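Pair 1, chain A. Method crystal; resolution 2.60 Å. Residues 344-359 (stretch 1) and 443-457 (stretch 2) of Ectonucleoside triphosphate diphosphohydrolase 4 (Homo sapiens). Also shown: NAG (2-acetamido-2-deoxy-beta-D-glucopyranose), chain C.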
# COMPACT_ATOMS: atom_id res chain seq x y z
N ASP A 344 8.47 -24.17 -16.96
CA ASP A 344 7.36 -24.05 -17.89
C ASP A 344 6.42 -22.98 -17.36
O ASP A 344 5.54 -23.25 -16.54
CB ASP A 344 6.65 -25.39 -18.08
CG ASP A 344 5.73 -25.41 -19.28
OD1 ASP A 344 5.26 -24.32 -19.69
OD2 ASP A 344 5.49 -26.50 -19.83
N PHE A 345 6.61 -21.75 -17.84
CA PHE A 345 5.85 -20.61 -17.32
C PHE A 345 4.35 -20.80 -17.52
O PHE A 345 3.56 -20.60 -16.58
CB PHE A 345 6.33 -19.33 -18.01
CG PHE A 345 5.54 -18.10 -17.64
CD1 PHE A 345 5.83 -17.39 -16.49
CD2 PHE A 345 4.53 -17.65 -18.47
CE1 PHE A 345 5.12 -16.26 -16.17
CE2 PHE A 345 3.80 -16.52 -18.15
CZ PHE A 345 4.10 -15.82 -16.99
N ASP A 346 3.93 -21.19 -18.72
CA ASP A 346 2.51 -21.36 -18.99
C ASP A 346 1.92 -22.50 -18.16
O ASP A 346 0.77 -22.42 -17.71
CB ASP A 346 2.28 -21.61 -20.48
CG ASP A 346 2.48 -20.36 -21.32
OD1 ASP A 346 2.17 -19.25 -20.82
OD2 ASP A 346 2.94 -20.49 -22.47
N LEU A 347 2.69 -23.57 -17.96
CA LEU A 347 2.19 -24.68 -17.15
C LEU A 347 2.16 -24.31 -15.67
O LEU A 347 1.32 -24.81 -14.92
CB LEU A 347 3.05 -25.92 -17.38
CG LEU A 347 2.64 -27.20 -16.63
CD1 LEU A 347 1.21 -27.59 -16.94
CD2 LEU A 347 3.59 -28.33 -16.98
N CYS A 348 3.07 -23.44 -15.24
CA CYS A 348 3.03 -22.94 -13.86
C CYS A 348 1.75 -22.16 -13.60
O CYS A 348 1.13 -22.31 -12.55
CB CYS A 348 4.26 -22.07 -13.58
SG CYS A 348 4.30 -21.40 -11.91
N ARG A 349 1.35 -21.31 -14.56
CA ARG A 349 0.14 -20.51 -14.38
C ARG A 349 -1.08 -21.39 -14.16
O ARG A 349 -1.92 -21.11 -13.30
CB ARG A 349 -0.06 -19.59 -15.58
CG ARG A 349 0.98 -18.51 -15.72
CD ARG A 349 0.58 -17.46 -16.74
NE ARG A 349 0.45 -18.02 -18.09
CZ ARG A 349 -0.69 -18.45 -18.63
NH1 ARG A 349 -1.82 -18.40 -17.94
NH2 ARG A 349 -0.69 -18.94 -19.86
N GLU A 350 -1.21 -22.47 -14.94
CA GLU A 350 -2.35 -23.37 -14.78
C GLU A 350 -2.29 -24.10 -13.45
O GLU A 350 -3.34 -24.35 -12.84
CB GLU A 350 -2.39 -24.37 -15.93
CG GLU A 350 -2.41 -23.74 -17.31
CD GLU A 350 -3.55 -22.77 -17.50
OE1 GLU A 350 -4.55 -22.86 -16.75
OE2 GLU A 350 -3.46 -21.90 -18.39
N THR A 351 -1.09 -24.43 -12.97
CA THR A 351 -0.97 -25.21 -11.75
C THR A 351 -1.38 -24.40 -10.53
O THR A 351 -2.00 -24.94 -9.60
CB THR A 351 0.47 -25.71 -11.59
OG1 THR A 351 0.87 -26.38 -12.79
CG2 THR A 351 0.57 -26.68 -10.42
N ILE A 352 -1.05 -23.10 -10.51
CA ILE A 352 -1.28 -22.28 -9.33
C ILE A 352 -2.65 -21.61 -9.33
O ILE A 352 -3.00 -20.93 -8.36
CB ILE A 352 -0.18 -21.20 -9.20
CG1 ILE A 352 -0.20 -20.25 -10.40
CG2 ILE A 352 1.18 -21.88 -9.04
CD1 ILE A 352 0.87 -19.19 -10.37
N GLN A 353 -3.44 -21.80 -10.39
CA GLN A 353 -4.81 -21.27 -10.43
C GLN A 353 -5.60 -21.55 -9.16
O GLN A 353 -6.15 -20.60 -8.58
CB GLN A 353 -5.54 -21.85 -11.64
CG GLN A 353 -5.27 -21.12 -12.94
CD GLN A 353 -6.05 -19.84 -13.05
OE1 GLN A 353 -5.48 -18.75 -13.09
NE2 GLN A 353 -7.38 -19.95 -13.11
N PRO A 354 -5.70 -22.79 -8.68
CA PRO A 354 -6.55 -23.05 -7.50
C PRO A 354 -6.22 -22.19 -6.30
O PRO A 354 -7.11 -21.90 -5.49
CB PRO A 354 -6.29 -24.54 -7.21
CG PRO A 354 -5.83 -25.11 -8.50
CD PRO A 354 -5.08 -24.02 -9.19
N PHE A 355 -4.97 -21.77 -6.15
CA PHE A 355 -4.54 -21.08 -4.94
C PHE A 355 -5.03 -19.64 -4.87
O PHE A 355 -4.90 -19.01 -3.82
CB PHE A 355 -3.02 -21.14 -4.83
CG PHE A 355 -2.49 -22.54 -4.71
CD1 PHE A 355 -2.32 -23.12 -3.47
CD2 PHE A 355 -2.20 -23.28 -5.84
CE1 PHE A 355 -1.85 -24.41 -3.35
CE2 PHE A 355 -1.72 -24.57 -5.73
CZ PHE A 355 -1.55 -25.14 -4.49
N MET A 356 -5.57 -19.10 -5.97
CA MET A 356 -6.28 -17.83 -5.88
C MET A 356 -7.62 -17.97 -5.17
O MET A 356 -8.18 -16.97 -4.73
CB MET A 356 -6.49 -17.25 -7.28
CG MET A 356 -5.19 -16.90 -7.98
SD MET A 356 -5.44 -15.85 -9.42
CE MET A 356 -6.28 -16.99 -10.52
N ASN A 357 -8.13 -19.20 -5.05
CA ASN A 357 -9.33 -19.47 -4.26
C ASN A 357 -10.56 -18.78 -4.84
O ASN A 357 -11.45 -18.34 -4.12
CB ASN A 357 -9.10 -19.07 -2.80
CG ASN A 357 -8.60 -20.21 -1.95
OD1 ASN A 357 -8.22 -21.26 -2.47
ND2 ASN A 357 -8.59 -20.02 -0.64
N LYS A 358 -10.61 -18.70 -6.17
CA LYS A 358 -11.74 -18.06 -6.83
C LYS A 358 -12.99 -18.93 -6.72
O LYS A 358 -12.92 -20.16 -6.76
CB LYS A 358 -11.42 -17.80 -8.30
CG LYS A 358 -10.41 -16.70 -8.54
CD LYS A 358 -10.25 -16.38 -10.02
CE LYS A 358 -11.45 -15.63 -10.59
NZ LYS A 358 -11.59 -14.26 -10.02
N THR A 359 -14.14 -18.27 -6.58
CA THR A 359 -15.44 -18.92 -6.60
C THR A 359 -16.13 -18.60 -7.92
O THR A 359 -15.61 -17.87 -8.77
CB THR A 359 -16.29 -18.48 -5.41
OG1 THR A 359 -16.72 -17.13 -5.59
CG2 THR A 359 -15.50 -18.58 -4.11
N CYS A 443 10.24 -17.23 -11.26
CA CYS A 443 9.29 -17.89 -12.15
C CYS A 443 7.93 -18.04 -11.50
O CYS A 443 6.91 -17.59 -12.04
CB CYS A 443 9.84 -19.25 -12.58
SG CYS A 443 11.02 -19.03 -13.88
N PHE A 444 7.89 -18.67 -10.33
CA PHE A 444 6.62 -18.81 -9.63
C PHE A 444 5.97 -17.45 -9.40
O PHE A 444 4.78 -17.27 -9.67
CB PHE A 444 6.82 -19.54 -8.30
CG PHE A 444 5.56 -19.65 -7.49
CD1 PHE A 444 4.76 -20.78 -7.59
CD2 PHE A 444 5.15 -18.62 -6.66
CE1 PHE A 444 3.60 -20.88 -6.87
CE2 PHE A 444 3.98 -18.72 -5.94
CZ PHE A 444 3.20 -19.85 -6.04
N LYS A 445 6.75 -16.48 -8.92
CA LYS A 445 6.17 -15.19 -8.56
C LYS A 445 5.73 -14.40 -9.79
O LYS A 445 4.72 -13.69 -9.73
CB LYS A 445 7.17 -14.39 -7.74
CG LYS A 445 7.28 -14.89 -6.30
CD LYS A 445 8.61 -14.52 -5.68
CE LYS A 445 8.45 -13.58 -4.51
NZ LYS A 445 9.77 -13.11 -4.01
N SER A 446 6.45 -14.51 -10.90
CA SER A 446 6.02 -13.84 -12.12
C SER A 446 4.70 -14.41 -12.62
O SER A 446 3.82 -13.67 -13.07
CB SER A 446 7.09 -13.96 -13.20
OG SER A 446 7.29 -15.31 -13.57
N ALA A 447 4.53 -15.74 -12.55
CA ALA A 447 3.28 -16.36 -12.97
C ALA A 447 2.16 -16.05 -11.99
O ALA A 447 1.03 -15.78 -12.41
CB ALA A 447 3.47 -17.87 -13.08
N TRP A 448 2.44 -16.09 -10.69
CA TRP A 448 1.45 -15.70 -9.70
C TRP A 448 1.03 -14.25 -9.90
O TRP A 448 -0.17 -13.93 -9.88
CB TRP A 448 2.02 -15.92 -8.30
CG TRP A 448 1.09 -15.55 -7.19
CD1 TRP A 448 1.20 -14.48 -6.35
CD2 TRP A 448 -0.10 -16.24 -6.80
NE1 TRP A 448 0.15 -14.47 -5.46
CE2 TRP A 448 -0.66 -15.54 -5.71
CE3 TRP A 448 -0.75 -17.39 -7.27
CZ2 TRP A 448 -1.84 -15.94 -5.09
CZ3 TRP A 448 -1.92 -17.79 -6.64
CH2 TRP A 448 -2.45 -17.07 -5.56
N MET A 449 2.00 -13.36 -10.11
CA MET A 449 1.68 -11.97 -10.41
C MET A 449 0.75 -11.87 -11.61
O MET A 449 -0.25 -11.14 -11.58
CB MET A 449 2.98 -11.19 -10.67
CG MET A 449 2.83 -9.68 -10.58
SD MET A 449 3.77 -8.82 -11.87
CE MET A 449 2.63 -8.94 -13.24
N PHE A 450 1.07 -12.61 -12.67
CA PHE A 450 0.29 -12.52 -13.90
C PHE A 450 -1.15 -12.99 -13.68
O PHE A 450 -2.09 -12.38 -14.19
CB PHE A 450 0.96 -13.35 -15.00
CG PHE A 450 0.27 -13.27 -16.33
CD1 PHE A 450 0.63 -12.31 -17.25
CD2 PHE A 450 -0.74 -14.16 -16.66
CE1 PHE A 450 0.00 -12.23 -18.48
CE2 PHE A 450 -1.37 -14.09 -17.88
CZ PHE A 450 -1.00 -13.12 -18.80
N GLU A 451 -1.33 -14.07 -12.92
CA GLU A 451 -2.65 -14.65 -12.74
C GLU A 451 -3.49 -13.85 -11.76
O GLU A 451 -4.68 -13.61 -12.01
CB GLU A 451 -2.53 -16.10 -12.27
CG GLU A 451 -2.07 -17.06 -13.36
CD GLU A 451 -3.09 -17.19 -14.47
OE1 GLU A 451 -4.29 -16.93 -14.22
OE2 GLU A 451 -2.71 -17.54 -15.60
N VAL A 452 -2.91 -13.45 -10.63
CA VAL A 452 -3.62 -12.58 -9.69
C VAL A 452 -4.16 -11.35 -10.42
O VAL A 452 -5.30 -10.92 -10.19
CB VAL A 452 -2.69 -12.19 -8.52
CG1 VAL A 452 -3.34 -11.12 -7.64
CG2 VAL A 452 -2.33 -13.41 -7.71
N PHE A 453 -3.35 -10.78 -11.30
CA PHE A 453 -3.72 -9.55 -11.99
C PHE A 453 -4.83 -9.80 -13.01
O PHE A 453 -5.88 -9.15 -12.97
CB PHE A 453 -2.48 -8.95 -12.66
CG PHE A 453 -2.72 -7.61 -13.31
CD1 PHE A 453 -3.09 -6.51 -12.55
CD2 PHE A 453 -2.53 -7.45 -14.67
CE1 PHE A 453 -3.30 -5.28 -13.15
CE2 PHE A 453 -2.73 -6.22 -15.27
CZ PHE A 453 -3.11 -5.14 -14.51
N HIS A 454 -4.61 -10.74 -13.93
CA HIS A 454 -5.49 -10.89 -15.08
C HIS A 454 -6.69 -11.80 -14.84
O HIS A 454 -7.67 -11.70 -15.59
CB HIS A 454 -4.70 -11.42 -16.28
CG HIS A 454 -3.78 -10.40 -16.88
ND1 HIS A 454 -4.23 -9.25 -17.49
CD2 HIS A 454 -2.42 -10.36 -16.96
CE1 HIS A 454 -3.20 -8.55 -17.92
NE2 HIS A 454 -2.09 -9.20 -17.61
N ARG A 455 -6.64 -12.68 -13.85
CA ARG A 455 -7.77 -13.56 -13.58
C ARG A 455 -8.22 -13.47 -12.13
O ARG A 455 -9.39 -13.73 -11.82
CB ARG A 455 -7.43 -15.01 -13.95
CG ARG A 455 -7.81 -15.35 -15.39
CD ARG A 455 -7.86 -16.85 -15.65
NE ARG A 455 -6.53 -17.44 -15.74
CZ ARG A 455 -6.27 -18.61 -16.32
NH1 ARG A 455 -7.25 -19.31 -16.87
NH2 ARG A 455 -5.03 -19.07 -16.36
N GLY A 456 -7.32 -13.10 -11.23
CA GLY A 456 -7.72 -12.80 -9.88
C GLY A 456 -8.58 -11.55 -9.85
O GLY A 456 -9.73 -11.59 -9.41
N PHE A 457 -8.02 -10.44 -10.34
CA PHE A 457 -8.72 -9.17 -10.40
C PHE A 457 -9.36 -8.89 -11.75
O PHE A 457 -10.07 -7.89 -11.89
CB PHE A 457 -7.76 -8.03 -10.04
CG PHE A 457 -7.21 -8.12 -8.64
CD1 PHE A 457 -8.04 -8.35 -7.56
CD2 PHE A 457 -5.85 -7.97 -8.41
CE1 PHE A 457 -7.53 -8.43 -6.28
CE2 PHE A 457 -5.33 -8.06 -7.13
CZ PHE A 457 -6.17 -8.29 -6.06
C1 NAG C . -8.16 -21.08 0.23
C2 NAG C . -7.74 -20.61 1.62
C3 NAG C . -7.54 -21.80 2.57
C4 NAG C . -8.75 -22.73 2.54
C5 NAG C . -9.09 -23.11 1.10
C6 NAG C . -10.35 -23.93 0.99
C7 NAG C . -6.41 -18.56 1.96
C8 NAG C . -5.06 -17.93 1.82
N2 NAG C . -6.51 -19.83 1.55
O3 NAG C . -7.34 -21.31 3.89
O4 NAG C . -8.44 -23.92 3.25
O5 NAG C . -9.30 -21.92 0.34
O6 NAG C . -10.81 -23.98 -0.36
O7 NAG C . -7.37 -17.95 2.43

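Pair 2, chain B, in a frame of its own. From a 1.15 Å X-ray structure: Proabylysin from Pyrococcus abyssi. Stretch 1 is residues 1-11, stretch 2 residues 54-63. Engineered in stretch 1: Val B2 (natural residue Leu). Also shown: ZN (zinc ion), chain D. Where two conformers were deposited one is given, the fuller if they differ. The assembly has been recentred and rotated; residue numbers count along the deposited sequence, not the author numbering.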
# COMPACT_ATOMS: atom_id res chain seq x y z
N MET B 1 -3.29 -14.70 3.66
CA MET B 1 -4.12 -13.72 2.97
C MET B 1 -3.39 -12.38 3.06
O MET B 1 -2.15 -12.26 3.01
CB MET B 1 -5.52 -13.69 3.56
CG MET B 1 -6.66 -13.41 2.58
SD MET B 1 -7.01 -11.69 2.13
CE MET B 1 -8.31 -11.30 3.30
N VAL B 2 -4.13 -11.30 3.15
CA VAL B 2 -3.65 -9.95 3.35
C VAL B 2 -2.64 -9.94 4.49
O VAL B 2 -1.60 -9.30 4.38
CB VAL B 2 -4.81 -8.98 3.56
CG1 VAL B 2 -5.32 -8.91 4.98
CG2 VAL B 2 -4.36 -7.57 3.17
N GLU B 3 -2.92 -10.62 5.59
CA GLU B 3 -2.03 -10.68 6.74
C GLU B 3 -0.68 -11.24 6.36
O GLU B 3 0.38 -10.73 6.76
CB GLU B 3 -2.83 -11.52 7.75
CG GLU B 3 -4.25 -11.04 8.03
CD GLU B 3 -5.39 -11.66 7.28
OE1 GLU B 3 -5.29 -11.96 6.07
OE2 GLU B 3 -6.48 -11.86 7.88
N ASP B 4 -0.67 -12.30 5.53
CA ASP B 4 0.63 -12.84 5.13
C ASP B 4 1.39 -11.88 4.23
O ASP B 4 2.63 -11.72 4.36
CB ASP B 4 0.41 -14.16 4.40
CG ASP B 4 -0.28 -15.11 5.37
OD1 ASP B 4 0.43 -15.87 6.06
OD2 ASP B 4 -1.53 -15.04 5.40
N LEU B 5 0.66 -11.19 3.34
CA LEU B 5 1.34 -10.20 2.50
C LEU B 5 1.94 -9.07 3.30
O LEU B 5 3.04 -8.61 3.06
CB LEU B 5 0.37 -9.61 1.46
CG LEU B 5 -0.13 -10.54 0.36
CD1 LEU B 5 -1.09 -9.86 -0.61
CD2 LEU B 5 1.04 -11.09 -0.41
N LEU B 6 1.16 -8.62 4.29
CA LEU B 6 1.65 -7.56 5.14
C LEU B 6 2.93 -7.92 5.90
O LEU B 6 3.85 -7.10 5.97
CB LEU B 6 0.54 -7.19 6.14
CG LEU B 6 0.89 -6.12 7.15
CD1 LEU B 6 0.95 -4.79 6.43
CD2 LEU B 6 -0.13 -6.16 8.28
N GLU B 7 3.01 -9.16 6.37
CA GLU B 7 4.24 -9.56 7.07
C GLU B 7 5.43 -9.54 6.12
O GLU B 7 6.53 -9.12 6.49
CB GLU B 7 4.00 -10.91 7.69
CG GLU B 7 4.77 -11.48 8.84
CD GLU B 7 4.18 -12.79 9.34
OE1 GLU B 7 4.39 -13.84 8.70
OE2 GLU B 7 3.49 -12.82 10.40
N HIS B 8 5.23 -10.04 4.91
CA HIS B 8 6.31 -10.00 3.90
C HIS B 8 6.70 -8.56 3.60
O HIS B 8 7.89 -8.28 3.44
CB HIS B 8 5.89 -10.73 2.62
CG HIS B 8 5.78 -12.20 2.71
ND1 HIS B 8 6.81 -13.00 3.13
CD2 HIS B 8 4.76 -13.03 2.40
CE1 HIS B 8 6.43 -14.27 3.10
NE2 HIS B 8 5.19 -14.32 2.65
N ALA B 9 5.75 -7.66 3.48
CA ALA B 9 6.05 -6.26 3.20
C ALA B 9 6.83 -5.62 4.32
O ALA B 9 7.80 -4.89 4.06
CB ALA B 9 4.72 -5.54 2.94
N LYS B 10 6.44 -5.85 5.58
CA LYS B 10 7.22 -5.33 6.71
C LYS B 10 8.62 -5.87 6.71
O LYS B 10 9.56 -5.13 7.01
CB LYS B 10 6.47 -5.72 7.99
CG LYS B 10 5.18 -4.97 8.25
CD LYS B 10 4.39 -5.54 9.38
CE LYS B 10 5.18 -5.71 10.64
NZ LYS B 10 4.31 -6.29 11.69
N ASP B 11 8.81 -7.13 6.38
CA ASP B 11 10.16 -7.72 6.37
C ASP B 11 11.04 -7.06 5.32
O ASP B 11 12.21 -6.73 5.56
CB ASP B 11 10.04 -9.22 6.21
CG ASP B 11 9.54 -9.98 7.42
OD1 ASP B 11 9.35 -9.46 8.55
OD2 ASP B 11 9.28 -11.19 7.28
N MET B 54 -2.22 -6.24 -5.00
CA MET B 54 -2.46 -6.13 -3.54
C MET B 54 -1.17 -5.79 -2.80
O MET B 54 -1.17 -4.98 -1.88
CB MET B 54 -3.01 -7.47 -3.01
CG MET B 54 -4.40 -7.80 -3.45
SD MET B 54 -5.08 -9.27 -2.64
CE MET B 54 -4.74 -10.47 -3.92
N PHE B 55 -0.10 -6.49 -3.18
CA PHE B 55 1.18 -6.24 -2.53
C PHE B 55 1.62 -4.78 -2.76
O PHE B 55 2.15 -4.16 -1.85
CB PHE B 55 2.25 -7.21 -3.05
CG PHE B 55 3.45 -7.33 -2.14
CD1 PHE B 55 3.30 -7.74 -0.81
CD2 PHE B 55 4.72 -7.05 -2.63
CE1 PHE B 55 4.39 -7.90 -0.01
CE2 PHE B 55 5.83 -7.24 -1.79
CZ PHE B 55 5.65 -7.65 -0.50
N TYR B 56 1.42 -4.27 -3.97
CA TYR B 56 1.75 -2.86 -4.22
C TYR B 56 1.04 -1.95 -3.24
O TYR B 56 1.58 -1.02 -2.71
CB TYR B 56 1.48 -2.47 -5.71
CG TYR B 56 1.76 -1.00 -5.85
CD1 TYR B 56 3.09 -0.56 -5.90
CD2 TYR B 56 0.81 -0.02 -5.82
CE1 TYR B 56 3.39 0.75 -5.98
CE2 TYR B 56 1.10 1.31 -5.83
CZ TYR B 56 2.42 1.71 -5.92
OH TYR B 56 2.76 3.03 -5.97
N ILE B 57 -0.29 -2.15 -3.11
CA ILE B 57 -1.05 -1.30 -2.21
C ILE B 57 -0.48 -1.34 -0.79
O ILE B 57 -0.33 -0.30 -0.16
CB ILE B 57 -2.55 -1.65 -2.26
CG1 ILE B 57 -3.12 -1.34 -3.65
CG2 ILE B 57 -3.29 -0.94 -1.14
CD1 ILE B 57 -4.46 -1.91 -3.90
N LEU B 58 -0.21 -2.54 -0.29
CA LEU B 58 0.35 -2.66 1.04
C LEU B 58 1.69 -1.97 1.15
O LEU B 58 1.97 -1.29 2.15
CB LEU B 58 0.44 -4.13 1.44
CG LEU B 58 -0.91 -4.81 1.68
CD1 LEU B 58 -0.69 -6.29 1.96
CD2 LEU B 58 -1.70 -4.20 2.80
N ILE B 59 2.58 -2.16 0.18
CA ILE B 59 3.89 -1.52 0.18
C ILE B 59 3.73 -0.01 0.11
O ILE B 59 4.46 0.69 0.85
CB ILE B 59 4.76 -2.08 -0.95
CG1 ILE B 59 5.26 -3.51 -0.68
CG2 ILE B 59 5.92 -1.13 -1.27
CD1 ILE B 59 6.31 -3.60 0.40
N HIS B 60 2.86 0.49 -0.74
CA HIS B 60 2.63 1.92 -0.87
C HIS B 60 2.19 2.49 0.45
O HIS B 60 2.68 3.54 0.92
CB HIS B 60 1.62 2.14 -2.00
CG HIS B 60 1.32 3.60 -2.24
ND1 HIS B 60 1.74 4.25 -3.38
CD2 HIS B 60 0.65 4.56 -1.57
CE1 HIS B 60 1.35 5.51 -3.37
NE2 HIS B 60 0.69 5.74 -2.23
N GLU B 61 1.19 1.85 1.06
CA GLU B 61 0.68 2.38 2.33
C GLU B 61 1.69 2.26 3.48
O GLU B 61 1.86 3.18 4.26
CB GLU B 61 -0.66 1.78 2.66
CG GLU B 61 -1.73 2.06 1.62
CD GLU B 61 -1.98 3.52 1.35
OE1 GLU B 61 -1.70 4.43 2.14
OE2 GLU B 61 -2.51 3.78 0.23
N LEU B 62 2.41 1.14 3.54
CA LEU B 62 3.45 0.97 4.53
C LEU B 62 4.56 2.01 4.31
O LEU B 62 5.12 2.50 5.30
CB LEU B 62 4.11 -0.41 4.52
CG LEU B 62 3.27 -1.53 5.12
CD1 LEU B 62 3.88 -2.87 4.81
CD2 LEU B 62 3.10 -1.37 6.63
N ALA B 63 4.87 2.36 3.07
CA ALA B 63 5.86 3.36 2.77
C ALA B 63 5.46 4.72 3.31
O ALA B 63 6.30 5.48 3.81
CB ALA B 63 6.15 3.42 1.27
ZN ZN D . 0.21 7.50 -1.45

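In both pairs two helices cross at a moderate angle, their N-to-C directions 60° apart in pair 1 and 50° in pair 2, with a negative crossing angle in each case and axes that approach to 9.0 Å and 9.6 Å. Fourteen central residues superpose with an RMSD of 1.0 Å. The match is tightest along the second helix, where Trp A448, Glu A451 and Val A452 fall on Phe B55, Leu B58 and Ile B59 within 0.2 Å. The first stretch follows less exactly: in pair 1 Gln A353 to Met A356 keep helical torsions without the regular bonds, whereas pair 2 remains a regular helix through Asp B11.

An aromatic ring serves both pairs at the first of these positions. Trp A448 meets the backbone of the first stretch at its ring edge, CH2 lying 3.6 Å from Phe A355 O; Phe B55 likewise turns its edge to the backbone, with CE1 3.4 Å from Leu B5 O. A flat side chain suits this place because its rim can slip in beside the main chain. Ile A352 and Leu B5 also match, and both point toward the partner. Ile A352 CD1 packs 3.9 Å from Trp A448 CE3, while Leu B5 CB lies 3.5 Å from Leu B58 CD1.

Met A356 and Ala B9 fill equivalent space differently. The long, flexible methionine lays CG 3.6 Å from Trp A448 CZ3 and carries SD to 3.5 Å from Glu A451 O. Alanine has only a methyl group, and the partner's side chains reach in to it: Ala B9 CB is 3.4 Å from Leu B62 CD1 and 3.6 Å from Ile B59 CD1.

The sharpest contrast is between Glu A451 and Leu B58, whose CA atoms differ by 0.1 Å. The buried carboxylate of Glu A451 needs partners for its charge, and Arg A349 NH1 donates to Glu A451 OE2 at 2.6 Å in a salt bridge between the helices. Arg A455 supports the same carboxylate from within its own helix, its NE 2.8 Å from Glu A451 OE1. Leu B58 instead makes apolar contacts, its CD1 also lying 4.1 Å from CG2 of the engineered Val B2, and no hydrogen bond crosses pair 2. Lys A358, which has no counterpart in pair 2, extends to the backbone of the second stretch, where NZ donates to Arg A455 O at 2.9 Å. Pair 1 buries 880 Å² and pair 2 499 Å², so a similar crossing accommodates either a mixed polar and apolar interface or a smaller, apolar one.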